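PDB 3HUL: homoserine kinase from Listeria monocytogenes, which probably catalyses the ATP-dependent phosphorylation of L-homoserine to O-phospho-L-homoserine, the fourth of five steps from L-aspartate to L-threonine. Local coordinates for residues 82-86 with 245-250; 7-13 with 125-130; 89-93 with 119-123; 23-28 with 277-282. One frame throughout, in Å; residues are numbered along the deposited sequence.

Interaction 1 (82-86 with 245-250); sequences PARGL and SGAGPT. With SO4 (sulfate ion), chain C.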
loop_
_atom_site.group_PDB
_atom_site.type_symbol
_atom_site.label_atom_id
_atom_site.label_comp_id
_atom_site.label_asym_id
_atom_site.label_seq_id
_atom_site.Cartn_x
_atom_site.Cartn_y
_atom_site.Cartn_z
ATOM N N PRO A 82 -21.886 3.029 -27.317
ATOM C CA PRO A 82 -22.922 3.653 -26.518
ATOM C C PRO A 82 -23.795 2.610 -25.865
ATOM O O PRO A 82 -24.027 1.528 -26.445
ATOM C CB PRO A 82 -23.751 4.434 -27.540
ATOM C CG PRO A 82 -22.917 4.522 -28.754
ATOM C CD PRO A 82 -22.064 3.305 -28.758
ATOM N N ALA A 83 -24.272 2.950 -24.668
ATOM C CA ALA A 83 -25.149 2.105 -23.879
ATOM C C ALA A 83 -24.702 0.632 -23.824
ATOM O O ALA A 83 -25.515 -0.280 -23.932
ATOM C CB ALA A 83 -26.610 2.244 -24.366
ATOM N N ARG A 84 -23.406 0.400 -23.614
ATOM C CA ARG A 84 -22.910 -0.977 -23.533
ATOM C C ARG A 84 -22.317 -1.380 -22.165
ATOM O O ARG A 84 -21.786 -2.475 -22.022
ATOM C CB ARG A 84 -21.951 -1.280 -24.693
ATOM C CG ARG A 84 -22.307 -2.589 -25.454
ATOM C CD ARG A 84 -23.676 -2.444 -26.193
ATOM N NE ARG A 84 -23.770 -1.219 -27.005
ATOM C CZ ARG A 84 -23.282 -1.130 -28.242
ATOM N NH1 ARG A 84 -22.652 -2.172 -28.784
ATOM N NH2 ARG A 84 -23.378 0.007 -28.928
ATOM N N GLY A 85 -22.453 -0.514 -21.162
ATOM C CA GLY A 85 -21.968 -0.797 -19.797
ATOM C C GLY A 85 -20.495 -0.436 -19.591
ATOM O O GLY A 85 -19.892 -0.809 -18.573
ATOM N N LEU A 86 -19.924 0.281 -20.558
ATOM C CA LEU A 86 -18.523 0.698 -20.522
ATOM C C LEU A 86 -18.322 2.213 -20.350
ATOM O O LEU A 86 -17.257 2.742 -20.644
ATOM C CB LEU A 86 -17.760 0.168 -21.736
ATOM C CG LEU A 86 -17.628 -1.350 -21.827
ATOM C CD1 LEU A 86 -17.199 -1.766 -23.242
ATOM C CD2 LEU A 86 -16.629 -1.897 -20.772
ATOM N N SER A 245 -20.275 -5.795 -16.806
ATOM C CA SER A 245 -19.719 -4.458 -16.685
ATOM C C SER A 245 -20.858 -3.482 -16.353
ATOM O O SER A 245 -21.776 -3.301 -17.155
ATOM C CB SER A 245 -19.057 -4.074 -18.001
ATOM O OG SER A 245 -18.361 -2.857 -17.875
ATOM N N GLY A 246 -20.817 -2.883 -15.160
ATOM C CA GLY A 246 -21.851 -1.948 -14.723
ATOM C C GLY A 246 -23.214 -2.600 -14.796
ATOM O O GLY A 246 -23.424 -3.649 -14.217
ATOM N N ALA A 247 -24.138 -2.007 -15.539
ATOM C CA ALA A 247 -25.477 -2.580 -15.653
ATOM C C ALA A 247 -25.570 -3.530 -16.859
ATOM O O ALA A 247 -26.650 -4.061 -17.168
ATOM C CB ALA A 247 -26.541 -1.456 -15.746
ATOM N N GLY A 248 -24.437 -3.749 -17.530
ATOM C CA GLY A 248 -24.432 -4.573 -18.730
ATOM C C GLY A 248 -24.699 -3.714 -19.960
ATOM O O GLY A 248 -24.739 -2.482 -19.862
ATOM N N PRO A 249 -24.867 -4.354 -21.125
ATOM C CA PRO A 249 -24.813 -5.796 -21.283
ATOM C C PRO A 249 -23.411 -6.413 -21.475
ATOM O O PRO A 249 -23.287 -7.642 -21.495
ATOM C CB PRO A 249 -25.681 -6.043 -22.526
ATOM C CG PRO A 249 -25.619 -4.763 -23.309
ATOM C CD PRO A 249 -25.117 -3.666 -22.409
ATOM N N THR A 250 -22.358 -5.605 -21.616
ATOM C CA THR A 250 -21.055 -6.255 -21.801
ATOM C C THR A 250 -20.636 -7.049 -20.568
ATOM O O THR A 250 -21.032 -6.720 -19.443
ATOM C CB THR A 250 -19.894 -5.372 -22.385
ATOM O OG1 THR A 250 -18.948 -5.021 -21.368
ATOM C CG2 THR A 250 -20.375 -4.208 -23.102
HETATM S S SO4 C . -22.981 3.105 -20.466
HETATM O O1 SO4 C . -22.207 2.812 -19.245
HETATM O O2 SO4 C . -23.870 1.967 -20.639
HETATM O O3 SO4 C . -23.781 4.332 -20.336
HETATM O O4 SO4 C . -22.102 3.265 -21.600
#
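Hydrogen bonds from 245-250 reach two successive carbonyls of 82-86. Ser-245 OG gives its proton to Gly-85 O at 2.7 Å, coming from well above the carbonyl plane, 43° out of it and not on a lone pair; the reach follows from OG standing anti to the backbone N (chi1 -173°). Thr-250 N donates to Arg-84 O at 3.2 Å, although that oxygen is less securely placed.

Within 82-86, Arg-84 folds back at chi2 and chi3 and grips one atom side-on: NE and NH2 both donate to Pro-82 O, at 2.8 and 3.0 Å. NH2 comes in the carbonyl plane on a lone pair, whereas NE is tilted from it. NH1 goes on to Pro-162 O.

Both segments are loops of the GHMP kinase fold, with glycines at 85, 246 and 248. Residues 82-86 belong to the predicted ATP-binding loop that leads into helix 88-103. Gly-85 N holds sulfate O2 at 2.9 Å, and Gly-87 N and Ser-88 N bind the same ion, consistent with a phosphate pocket.

The backbones themselves come close at Gly-85, whose phi is positive: its CA is 3.2 Å from Gly-248 O, and that oxygen and Ser-245 O fill the place where a side chain would start.

Van der Waals contacts complete the seam. Leu-86 CD2 makes a carbon-to-oxygen contact with Ser-245 OG at 3.5 Å, and the Pro-249 ring, after a cis peptide, brings CG to 4.2 Å from Arg-84 CD.

Interaction 2 (7-13 with 125-130); sequences VPATTAN and DNVAPA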
loop_
_atom_site.group_PDB
_atom_site.type_symbol
_atom_site.label_atom_id
_atom_site.label_comp_id
_atom_site.label_asym_id
_atom_site.label_seq_id
_atom_site.Cartn_x
_atom_site.Cartn_y
_atom_site.Cartn_z
ATOM N N VAL A 7 -11.006 11.030 -23.176
ATOM C CA VAL A 7 -11.616 10.525 -21.938
ATOM C C VAL A 7 -11.794 9.033 -22.087
ATOM O O VAL A 7 -12.314 8.589 -23.113
ATOM C CB VAL A 7 -13.013 11.144 -21.670
ATOM C CG1 VAL A 7 -13.565 10.667 -20.325
ATOM C CG2 VAL A 7 -12.973 12.704 -21.740
ATOM N N PRO A 8 -11.365 8.249 -21.065
ATOM C CA PRO A 8 -11.463 6.806 -21.161
ATOM C C PRO A 8 -12.819 6.187 -20.751
ATOM O O PRO A 8 -13.590 6.782 -19.979
ATOM C CB PRO A 8 -10.363 6.324 -20.211
ATOM C CG PRO A 8 -10.308 7.342 -19.141
ATOM C CD PRO A 8 -10.689 8.669 -19.819
ATOM N N ALA A 9 -13.080 4.995 -21.294
ATOM C CA ALA A 9 -14.146 4.125 -20.868
ATOM C C ALA A 9 -13.899 3.680 -19.431
ATOM O O ALA A 9 -12.757 3.702 -18.951
ATOM C CB ALA A 9 -14.198 2.920 -21.773
ATOM N N THR A 10 -14.966 3.276 -18.755
ATOM C CA THR A 10 -14.910 2.838 -17.358
ATOM C C THR A 10 -15.923 1.745 -17.137
ATOM O O THR A 10 -16.994 1.730 -17.761
ATOM C CB THR A 10 -15.283 3.990 -16.366
ATOM O OG1 THR A 10 -16.507 4.581 -16.800
ATOM C CG2 THR A 10 -14.208 5.065 -16.308
ATOM N N THR A 11 -15.595 0.822 -16.241
ATOM C CA THR A 11 -16.547 -0.195 -15.816
ATOM C C THR A 11 -16.811 0.028 -14.349
ATOM O O THR A 11 -15.880 0.068 -13.543
ATOM C CB THR A 11 -16.049 -1.644 -16.057
ATOM O OG1 THR A 11 -17.039 -2.558 -15.583
ATOM C CG2 THR A 11 -14.730 -1.945 -15.341
ATOM N N ALA A 12 -18.083 0.198 -14.016
ATOM C CA ALA A 12 -18.476 0.582 -12.680
ATOM C C ALA A 12 -19.183 -0.585 -11.997
ATOM O O ALA A 12 -19.419 -1.615 -12.623
ATOM C CB ALA A 12 -19.377 1.806 -12.746
ATOM N N ASN A 13 -19.501 -0.419 -10.714
ATOM C CA ASN A 13 -20.281 -1.405 -9.983
ATOM C C ASN A 13 -19.471 -2.701 -9.920
ATOM O O ASN A 13 -20.012 -3.796 -10.091
ATOM C CB ASN A 13 -21.665 -1.593 -10.665
ATOM C CG ASN A 13 -22.615 -2.495 -9.869
ATOM O OD1 ASN A 13 -23.493 -3.164 -10.440
ATOM N ND2 ASN A 13 -22.445 -2.521 -8.553
ATOM N N ASP A 125 -19.151 6.267 -9.801
ATOM C CA ASP A 125 -18.255 5.137 -10.090
ATOM C C ASP A 125 -17.855 4.905 -11.550
ATOM O O ASP A 125 -16.936 4.124 -11.817
ATOM C CB ASP A 125 -18.680 3.851 -9.357
ATOM C CG ASP A 125 -20.145 3.450 -9.611
ATOM O OD1 ASP A 125 -21.034 4.322 -9.751
ATOM O OD2 ASP A 125 -20.409 2.228 -9.637
ATOM N N ASN A 126 -18.525 5.573 -12.493
ATOM C CA ASN A 126 -17.938 5.749 -13.821
ATOM C C ASN A 126 -17.079 7.000 -13.873
ATOM O O ASN A 126 -15.926 6.919 -14.301
ATOM C CB ASN A 126 -18.975 5.786 -14.942
ATOM C CG ASN A 126 -19.701 4.464 -15.109
ATOM O OD1 ASN A 126 -20.817 4.319 -14.616
ATOM N ND2 ASN A 126 -19.070 3.488 -15.798
ATOM N N VAL A 127 -17.641 8.138 -13.431
ATOM C CA VAL A 127 -17.018 9.451 -13.628
ATOM C C VAL A 127 -15.716 9.709 -12.861
ATOM O O VAL A 127 -14.820 10.374 -13.371
ATOM C CB VAL A 127 -18.027 10.653 -13.434
ATOM C CG1 VAL A 127 -19.145 10.612 -14.498
ATOM C CG2 VAL A 127 -18.598 10.722 -12.013
ATOM N N ALA A 128 -15.593 9.191 -11.645
ATOM C CA ALA A 128 -14.365 9.416 -10.898
ATOM C C ALA A 128 -13.167 8.730 -11.612
ATOM O O ALA A 128 -12.173 9.389 -11.897
ATOM C CB ALA A 128 -14.515 8.954 -9.424
ATOM N N PRO A 129 -13.276 7.423 -11.942
ATOM C CA PRO A 129 -12.164 6.842 -12.723
ATOM C C PRO A 129 -11.995 7.470 -14.132
ATOM O O PRO A 129 -10.874 7.503 -14.641
ATOM C CB PRO A 129 -12.501 5.335 -12.797
ATOM C CG PRO A 129 -13.878 5.187 -12.328
ATOM C CD PRO A 129 -14.291 6.419 -11.565
ATOM N N ALA A 130 -13.069 7.986 -14.745
ATOM C CA ALA A 130 -12.920 8.684 -16.029
ATOM C C ALA A 130 -12.051 9.933 -15.869
ATOM O O ALA A 130 -11.230 10.239 -16.724
ATOM C CB ALA A 130 -14.294 9.039 -16.651
HETATM O O HOH W 1 -20.006 0.695 -16.188
#
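The Ala-12 methyl is wedged between two flat groups, the carboxylate of Asp-125 and the amide of Asn-126. It lies over a face of each, with CB 3.6 Å from Asn-126 CG and 3.3 Å from Asp-125 OD2. At the edge of the amide, ND2 donates to Thr-10 OG1 at 3.0 Å; the bond is fairly straight (162°) and the hydroxyl oxygen sits almost exactly in the amide plane. ND2 has a second acceptor in water 1, which also accepts from Ala-12 N, so two bonds set the rotation of the amide. On the carboxylate, OD2 takes a weak bond from Asn-13 N, while OD1 is held by His-123 ND1. Asp-125 gets there with CG lodged between its own backbone N and carbonyl carbon (chi1 54°).

In fold terms, this is the inner strand 3-12 of the GHMP kinase N-terminal half lying across the start of helix 127-132. Successive side chains alternate: Thr-10 and Ala-12 point toward the helix, whereas Ala-9 and Thr-11 point away.

The methyl branch of Thr-10 packs against the helix start: CG2 is 3.2 Å from Asn-126 O and 3.9 Å from Pro-129 CB. It also lies close to Ala-130 N, the amide that bonds Asn-126 O. Further along, Pro-8 CD meets Ala-130 O at 3.5 Å, and Val-7 CG1 touches Ala-130 CB at 4.1 Å.

Interaction 3 (89-93 with 119-123); sequences SSAAV and EIEGH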
loop_
_atom_site.group_PDB
_atom_site.type_symbol
_atom_site.label_atom_id
_atom_site.label_comp_id
_atom_site.label_asym_id
_atom_site.label_seq_id
_atom_site.Cartn_x
_atom_site.Cartn_y
_atom_site.Cartn_z
ATOM N N SER A 89 -21.759 7.002 -21.772
ATOM C CA SER A 89 -22.478 8.153 -21.279
ATOM C C SER A 89 -21.587 8.996 -20.355
ATOM O O SER A 89 -21.528 10.240 -20.455
ATOM C CB SER A 89 -23.733 7.678 -20.565
ATOM O OG SER A 89 -24.270 8.722 -19.768
ATOM N N SER A 90 -20.874 8.329 -19.460
ATOM C CA SER A 90 -20.119 9.070 -18.451
ATOM C C SER A 90 -18.891 9.734 -19.073
ATOM O O SER A 90 -18.480 10.798 -18.636
ATOM C CB SER A 90 -19.741 8.164 -17.267
ATOM O OG SER A 90 -18.331 7.890 -17.240
ATOM N N ALA A 91 -18.313 9.108 -20.095
ATOM C CA ALA A 91 -17.191 9.720 -20.812
ATOM C C ALA A 91 -17.607 11.028 -21.524
ATOM O O ALA A 91 -16.817 12.010 -21.548
ATOM C CB ALA A 91 -16.559 8.750 -21.804
ATOM N N ALA A 92 -18.842 11.047 -22.053
ATOM C CA ALA A 92 -19.367 12.227 -22.743
ATOM C C ALA A 92 -19.580 13.378 -21.764
ATOM O O ALA A 92 -19.202 14.523 -22.057
ATOM C CB ALA A 92 -20.667 11.889 -23.572
ATOM N N VAL A 93 -20.130 13.079 -20.588
ATOM C CA VAL A 93 -20.313 14.079 -19.544
ATOM C C VAL A 93 -18.954 14.675 -19.104
ATOM O O VAL A 93 -18.768 15.890 -19.080
ATOM C CB VAL A 93 -21.052 13.494 -18.316
ATOM C CG1 VAL A 93 -20.953 14.460 -17.128
ATOM C CG2 VAL A 93 -22.538 13.143 -18.654
ATOM N N GLU A 119 -22.613 14.543 -9.647
ATOM C CA GLU A 119 -23.894 15.253 -9.491
ATOM C C GLU A 119 -24.763 15.106 -10.746
ATOM O O GLU A 119 -25.964 14.871 -10.648
ATOM C CB GLU A 119 -23.606 16.719 -9.174
ATOM C CG GLU A 119 -24.781 17.567 -8.725
ATOM C CD GLU A 119 -24.329 18.979 -8.291
ATOM O OE1 GLU A 119 -23.412 19.098 -7.424
ATOM O OE2 GLU A 119 -24.888 19.969 -8.827
ATOM N N ILE A 120 -24.153 15.226 -11.925
ATOM C CA ILE A 120 -24.883 15.037 -13.182
ATOM C C ILE A 120 -25.350 13.601 -13.353
ATOM O O ILE A 120 -26.509 13.355 -13.722
ATOM C CB ILE A 120 -24.048 15.428 -14.424
ATOM C CG1 ILE A 120 -23.781 16.942 -14.436
ATOM C CG2 ILE A 120 -24.764 14.999 -15.700
ATOM C CD1 ILE A 120 -22.829 17.383 -15.558
ATOM N N GLU A 121 -24.450 12.645 -13.106
ATOM C CA GLU A 121 -24.788 11.246 -13.361
ATOM C C GLU A 121 -25.600 10.567 -12.255
ATOM O O GLU A 121 -26.288 9.573 -12.520
ATOM C CB GLU A 121 -23.539 10.438 -13.685
ATOM C CG GLU A 121 -22.862 10.850 -15.006
ATOM C CD GLU A 121 -23.504 10.222 -16.234
ATOM O OE1 GLU A 121 -22.897 9.298 -16.782
ATOM O OE2 GLU A 121 -24.606 10.651 -16.670
ATOM N N GLY A 122 -25.522 11.098 -11.032
ATOM C CA GLY A 122 -26.228 10.531 -9.897
ATOM C C GLY A 122 -25.429 9.473 -9.140
ATOM O O GLY A 122 -25.884 8.975 -8.107
ATOM N N HIS A 123 -24.243 9.134 -9.661
ATOM C CA HIS A 123 -23.309 8.190 -9.007
ATOM C C HIS A 123 -21.855 8.451 -9.445
ATOM O O HIS A 123 -21.615 8.949 -10.544
ATOM C CB HIS A 123 -23.712 6.732 -9.282
ATOM C CG HIS A 123 -23.811 6.391 -10.736
ATOM N ND1 HIS A 123 -22.919 5.542 -11.366
ATOM C CD2 HIS A 123 -24.714 6.751 -11.679
ATOM C CE1 HIS A 123 -23.252 5.419 -12.640
ATOM N NE2 HIS A 123 -24.337 6.147 -12.856
#
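Glu-121 reaches across from the last turn of helix 110-121 to the first turns of helix 88-103, two helices of the GHMP kinase N-terminal half; the second of them opens with the serines of the predicted ATP-binding loop. Its CB points toward helix 88-103. From there CG stands anti to the carbonyl carbon (chi1 -66°), where it packs on Val-127 CG1 from the helix that follows. A bend at chi2 (-82°) then swings the carboxylate toward the serines, and CD passes 3.9 Å from Val-93 CG2, glutamate and valine meeting head-on from the two helices.

At the tip the oxygens have different company. OE1 is in the tighter place, 3.2 Å from Ser-90 CA and 3.4 Å from Ser-90 CB, and it takes a weak hydrogen bond from Ser-89 OG at 3.3 Å. Ser-90 N is near as well, but its angle is too poor for a bond. The other oxygen, Glu-121 OE2, is 3.8 Å from Val-93 CG2. The CB of Ser-89 points toward helix 110-121; OG, anti to the backbone N, reaches Glu-121, while CB is the side-chain atom nearest the bound sulfate, so the contact borders a likely anion site.

One turn further along helix 88-103, Val-93 also meets Ile-120, the two lying alongside and pointing opposite ways. The chain leaves helix 110-121 at Gly-122, whose phi is positive. On the outer side of the contact, Val-93 CG1 lies 3.8 Å from Ile-120 CD1 and 4.1 Å from Ile-120 CG2.

Interaction 4 (23-28 with 277-282); sequences LALTLY and LLLDVE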
loop_
_atom_site.group_PDB
_atom_site.type_symbol
_atom_site.label_atom_id
_atom_site.label_comp_id
_atom_site.label_asym_id
_atom_site.label_seq_id
_atom_site.Cartn_x
_atom_site.Cartn_y
_atom_site.Cartn_z
ATOM N N LEU A 23 -13.372 1.493 -12.654
ATOM C CA LEU A 23 -12.054 1.221 -13.210
ATOM C C LEU A 23 -12.028 1.747 -14.637
ATOM O O LEU A 23 -12.938 1.432 -15.417
ATOM C CB LEU A 23 -11.782 -0.308 -13.162
ATOM C CG LEU A 23 -10.475 -0.940 -13.681
ATOM C CD1 LEU A 23 -9.262 -0.461 -12.871
ATOM C CD2 LEU A 23 -10.564 -2.446 -13.577
ATOM N N ALA A 24 -11.021 2.564 -14.955
ATOM C CA ALA A 24 -10.864 3.135 -16.291
ATOM C C ALA A 24 -10.239 2.100 -17.206
ATOM O O ALA A 24 -9.408 1.316 -16.766
ATOM C CB ALA A 24 -10.010 4.442 -16.267
ATOM N N LEU A 25 -10.638 2.122 -18.473
ATOM C CA LEU A 25 -10.240 1.112 -19.467
ATOM C C LEU A 25 -9.720 1.749 -20.765
ATOM O O LEU A 25 -10.020 2.907 -21.046
ATOM C CB LEU A 25 -11.430 0.203 -19.790
ATOM C CG LEU A 25 -12.028 -0.591 -18.635
ATOM C CD1 LEU A 25 -13.198 -1.411 -19.167
ATOM C CD2 LEU A 25 -10.949 -1.493 -18.043
ATOM N N THR A 26 -8.942 0.988 -21.541
ATOM C CA THR A 26 -8.297 1.507 -22.751
ATOM C C THR A 26 -9.252 1.553 -23.965
ATOM O O THR A 26 -8.997 0.918 -24.983
ATOM C CB THR A 26 -7.009 0.691 -23.097
ATOM O OG1 THR A 26 -7.320 -0.694 -23.067
ATOM C CG2 THR A 26 -5.859 0.963 -22.074
ATOM N N LEU A 27 -10.376 2.257 -23.825
ATOM C CA LEU A 27 -11.201 2.654 -24.970
ATOM C C LEU A 27 -11.461 4.123 -24.726
ATOM O O LEU A 27 -11.500 4.541 -23.564
ATOM C CB LEU A 27 -12.514 1.884 -25.035
ATOM C CG LEU A 27 -12.494 0.407 -25.418
ATOM C CD1 LEU A 27 -13.901 -0.169 -25.195
ATOM C CD2 LEU A 27 -12.006 0.153 -26.885
ATOM N N TYR A 28 -11.593 4.897 -25.795
ATOM C CA TYR A 28 -11.565 6.362 -25.684
ATOM C C TYR A 28 -12.639 7.104 -26.438
ATOM O O TYR A 28 -13.082 6.677 -27.497
ATOM C CB TYR A 28 -10.196 6.936 -26.067
ATOM C CG TYR A 28 -9.064 6.227 -25.373
ATOM C CD1 TYR A 28 -8.757 6.506 -24.036
ATOM C CD2 TYR A 28 -8.330 5.248 -26.036
ATOM C CE1 TYR A 28 -7.741 5.854 -23.396
ATOM C CE2 TYR A 28 -7.313 4.581 -25.405
ATOM C CZ TYR A 28 -7.023 4.892 -24.079
ATOM O OH TYR A 28 -6.013 4.234 -23.439
ATOM N N LEU A 277 -12.999 -8.307 -27.214
ATOM C CA LEU A 277 -11.965 -7.279 -27.275
ATOM C C LEU A 277 -11.023 -7.369 -26.089
ATOM O O LEU A 277 -11.424 -7.753 -25.009
ATOM C CB LEU A 277 -12.595 -5.884 -27.336
ATOM C CG LEU A 277 -12.705 -5.211 -28.710
ATOM C CD1 LEU A 277 -13.561 -6.002 -29.709
ATOM C CD2 LEU A 277 -13.262 -3.781 -28.553
ATOM N N LEU A 278 -9.768 -7.022 -26.309
ATOM C CA LEU A 278 -8.780 -7.019 -25.241
ATOM C C LEU A 278 -8.594 -5.587 -24.745
ATOM O O LEU A 278 -8.291 -4.665 -25.510
ATOM C CB LEU A 278 -7.458 -7.642 -25.713
ATOM C CG LEU A 278 -6.291 -7.924 -24.758
ATOM C CD1 LEU A 278 -6.721 -8.524 -23.438
ATOM C CD2 LEU A 278 -5.299 -8.865 -25.438
ATOM N N LEU A 279 -8.829 -5.395 -23.454
ATOM C CA LEU A 279 -8.670 -4.065 -22.861
ATOM C C LEU A 279 -7.649 -4.114 -21.746
ATOM O O LEU A 279 -7.500 -5.135 -21.113
ATOM C CB LEU A 279 -10.006 -3.586 -22.308
ATOM C CG LEU A 279 -11.263 -3.837 -23.138
ATOM C CD1 LEU A 279 -12.465 -3.463 -22.320
ATOM C CD2 LEU A 279 -11.258 -3.066 -24.471
ATOM N N ASP A 280 -6.968 -2.995 -21.507
ATOM C CA ASP A 280 -6.138 -2.849 -20.344
ATOM C C ASP A 280 -6.742 -1.834 -19.365
ATOM O O ASP A 280 -7.631 -1.053 -19.731
ATOM C CB ASP A 280 -4.719 -2.433 -20.751
ATOM C CG ASP A 280 -3.944 -3.567 -21.438
ATOM O OD1 ASP A 280 -3.775 -4.652 -20.849
ATOM O OD2 ASP A 280 -3.497 -3.369 -22.572
ATOM N N VAL A 281 -6.239 -1.847 -18.125
ATOM C CA VAL A 281 -6.482 -0.769 -17.160
ATOM C C VAL A 281 -5.838 0.491 -17.711
ATOM O O VAL A 281 -4.687 0.460 -18.123
ATOM C CB VAL A 281 -5.912 -1.111 -15.746
ATOM C CG1 VAL A 281 -5.999 0.072 -14.792
ATOM C CG2 VAL A 281 -6.633 -2.371 -15.137
ATOM N N GLU A 282 -6.589 1.588 -17.756
ATOM C CA GLU A 282 -6.035 2.872 -18.182
ATOM C C GLU A 282 -5.696 3.713 -16.935
ATOM O O GLU A 282 -6.574 4.062 -16.137
ATOM C CB GLU A 282 -7.004 3.596 -19.154
ATOM C CG GLU A 282 -6.653 5.055 -19.487
ATOM C CD GLU A 282 -5.234 5.221 -20.033
ATOM O OE1 GLU A 282 -4.960 4.756 -21.162
ATOM O OE2 GLU A 282 -4.390 5.828 -19.339
HETATM O O HOH W 2 -7.190 -1.996 -25.612
#
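Thr-26 OG1 is gripped from two directions: Asp-280 N donates to it at 2.8 Å in a nearly straight bond (169°), and water 2 lies 2.9 Å away, carrying the link on to Leu-278 O. The hydroxyl can face Asp-280 because OG1 sits between the backbone N and the carbonyl carbon (chi1 49°), which also turns CG2 onto Asp-280 CB. The same pair of residues is tied again through the main chain, Thr-26 N donating to Asp-280 O at 3.0 Å, while Leu-25 CA-H approaches that oxygen too. Two residues on along 277-282, Glu-282 N donates to Ala-24 O (3.0 Å).

The shortest polar bond joins Tyr-28 OH to Glu-282 OE1, 2.6 Å, with OH as donor. OE1 lies in the plane of the ring at its edge and is met on its anti side; ring and carboxylate planes are 56° apart. OE2 is held by Ser-284 N, so both carboxylate oxygens have partners, and Arg-6 makes a cation-pi contact with the Tyr-28 ring.

Leucines fill the buried side. Leu-279 puts CD1 3.8 Å from Leu-25 CD1 and CD2 3.8 Å from Leu-27 CG, while Leu-23 CD1 meets Val-281 CG1 at 3.8 Å.

Thr-26 is the centre of an inverse gamma turn, where the chain bends between strands 21-25 and 27-36. A single beta bridge, Leu-25 to Val-281, joins this corner of the large mixed sheet to the chain just past strand 275-280, within this chain an outer strand of the four-stranded antiparallel sheet, in the two-part architecture of GHMP kinases.

In the fold
Strand 3-12 is the hub. In interaction 2 it carries Thr-10, whose N bonds Leu-86 O (3.0 Å), and Thr-11, whose OG1 makes a probable hydrogen bond with Ser-245 OG (2.7 Å), both partners in interaction 1. Ala-9 O bonds Leu-25 N of interaction 4 at 2.7 Å. Leu-86 CD2 also packs on Leu-25 CD1 at 3.8 Å. Interactions 1 and 3 adjoin in sequence along the predicted ATP-binding loop and flank the sulfate, which marks a likely phosphate site. Ser-90 of interaction 3 touches Asn-126 of interaction 2, whose side chain is about 5 Å from the sulfate. Interaction 4 does not touch interaction 3 (centres about 18 Å apart).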